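Local coordinates for envelope glycoprotein (Thogoto virus, PDB 5XEA), which drives fusion of the viral and host membranes and probably attaches the virion to a receptor on the host cell, at the interface of chains A and B. Numbering follows the deposited sequence. Chains: chain A/B, Envelope glycoprotein.

The interface of chains A and B. Residues chain A 279-281; chain B 275-276, 278, 415-416.
The extended stretch A:Thr279 to A:Ser281, which leads into the long helix 282-327 of this gp64-family (class III) fusogen, meets B:Gly415 and B:Thr416 of the neighbouring protomer, in a loop just before the 3-10 helix 417-419. Three copies make up the deposited assembly, in keeping with the trimeric nature of class III fusogens, and the patch illustrates how the lead-in to one protomer's long helix can be held against a neighbour's loop by backbone and small side chains. A direct polar link is main chain to main chain: the amide N of B:Thr416 donates to the carbonyl O of A:Thr279 at 3.1 Å. The bond is moderately bent, 145° at the hydrogen, and the donor sits somewhat off the carbonyl plane. Because it uses backbone groups, it depends on the course of the two loops more than on residue identity. Around it, the threonine side chains pass at a slant. Methyl meets methyl, CG2 of A:Thr279 lying 3.8 Å from CG2 of B:Thr416. Chi1 of -62° in A:Thr279 turns this methyl, rather than OG1, towards B:Thr416. The B:Thr416 methyl also touches A:Ser281, whose CB approaches to 3.7 Å from B:Thr416 CG2, and it thus contacts residues on both sides of A:Ala280. From another direction the serine CB meets the carbonyl O of B:Trp275 at 3.6 Å, while CA of A:Ser281 comes within 3.3 Å of the carbonyl O of B:Val278, a close approach and not a bond. The serine hydroxyl, at chi1 77°, is set between its own backbone N and carbonyl carbon, and from there reaches a water. Water 1 is 2.7 Å from OG of A:Ser281 and equally far from the carbonyl O of B:Gly415, bridging the protomers. The indole of B:Trp275 points away from A:Ser281 and receives CG1 of B:Val278 at its edge, a packing that may steady the turn presenting both carbonyls.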
# COMPACT_ATOMS: atom_id res chain seq x y z
N THR A 279 -0.29 -6.21 -6.46
CA THR A 279 -1.01 -5.73 -5.29
C THR A 279 -0.07 -5.52 -4.10
O THR A 279 0.68 -6.43 -3.74
CB THR A 279 -2.07 -6.77 -4.94
OG1 THR A 279 -2.99 -6.90 -6.02
CG2 THR A 279 -2.78 -6.39 -3.68
N ALA A 280 -0.11 -4.33 -3.48
CA ALA A 280 0.61 -4.13 -2.22
C ALA A 280 -0.12 -4.82 -1.07
O ALA A 280 -1.35 -4.79 -0.99
CB ALA A 280 0.76 -2.64 -1.90
N SER A 281 0.64 -5.43 -0.18
CA SER A 281 0.07 -6.08 1.00
C SER A 281 0.10 -5.13 2.19
O SER A 281 0.86 -4.16 2.21
CB SER A 281 0.84 -7.36 1.34
OG SER A 281 2.06 -7.01 1.99
N TRP B 275 -0.37 -10.95 7.33
CA TRP B 275 -0.57 -9.70 6.62
C TRP B 275 -0.00 -9.73 5.21
O TRP B 275 -0.31 -8.84 4.41
CB TRP B 275 0.07 -8.56 7.42
CG TRP B 275 -0.68 -8.24 8.68
CD1 TRP B 275 -0.18 -8.24 9.96
CD2 TRP B 275 -2.05 -7.84 8.79
NE1 TRP B 275 -1.16 -7.87 10.85
CE2 TRP B 275 -2.32 -7.62 10.16
CE3 TRP B 275 -3.08 -7.63 7.86
CZ2 TRP B 275 -3.57 -7.21 10.62
CZ3 TRP B 275 -4.33 -7.23 8.32
CH2 TRP B 275 -4.56 -7.02 9.69
N THR B 276 0.83 -10.73 4.88
CA THR B 276 1.35 -10.86 3.53
C THR B 276 0.28 -11.28 2.52
O THR B 276 0.54 -11.22 1.31
CB THR B 276 2.49 -11.88 3.49
OG1 THR B 276 1.99 -13.18 3.85
CG2 THR B 276 3.69 -11.48 4.46
N VAL B 278 -3.06 -9.96 2.94
CA VAL B 278 -4.14 -8.98 3.04
C VAL B 278 -3.81 -7.79 2.14
O VAL B 278 -2.78 -7.14 2.30
CB VAL B 278 -4.38 -8.54 4.49
CG1 VAL B 278 -5.57 -7.58 4.55
CG2 VAL B 278 -4.64 -9.75 5.39
N GLY B 415 4.72 -7.40 -2.15
CA GLY B 415 3.43 -7.70 -2.72
C GLY B 415 2.74 -8.84 -1.99
O GLY B 415 3.32 -9.51 -1.14
N THR B 416 1.46 -9.08 -2.33
CA THR B 416 0.76 -10.17 -1.68
C THR B 416 1.27 -11.50 -2.23
O THR B 416 1.71 -11.61 -3.37
CB THR B 416 -0.77 -10.09 -1.89
OG1 THR B 416 -1.06 -10.07 -3.29
CG2 THR B 416 -1.36 -8.86 -1.23
O HOH W 1 3.64 -9.20 1.54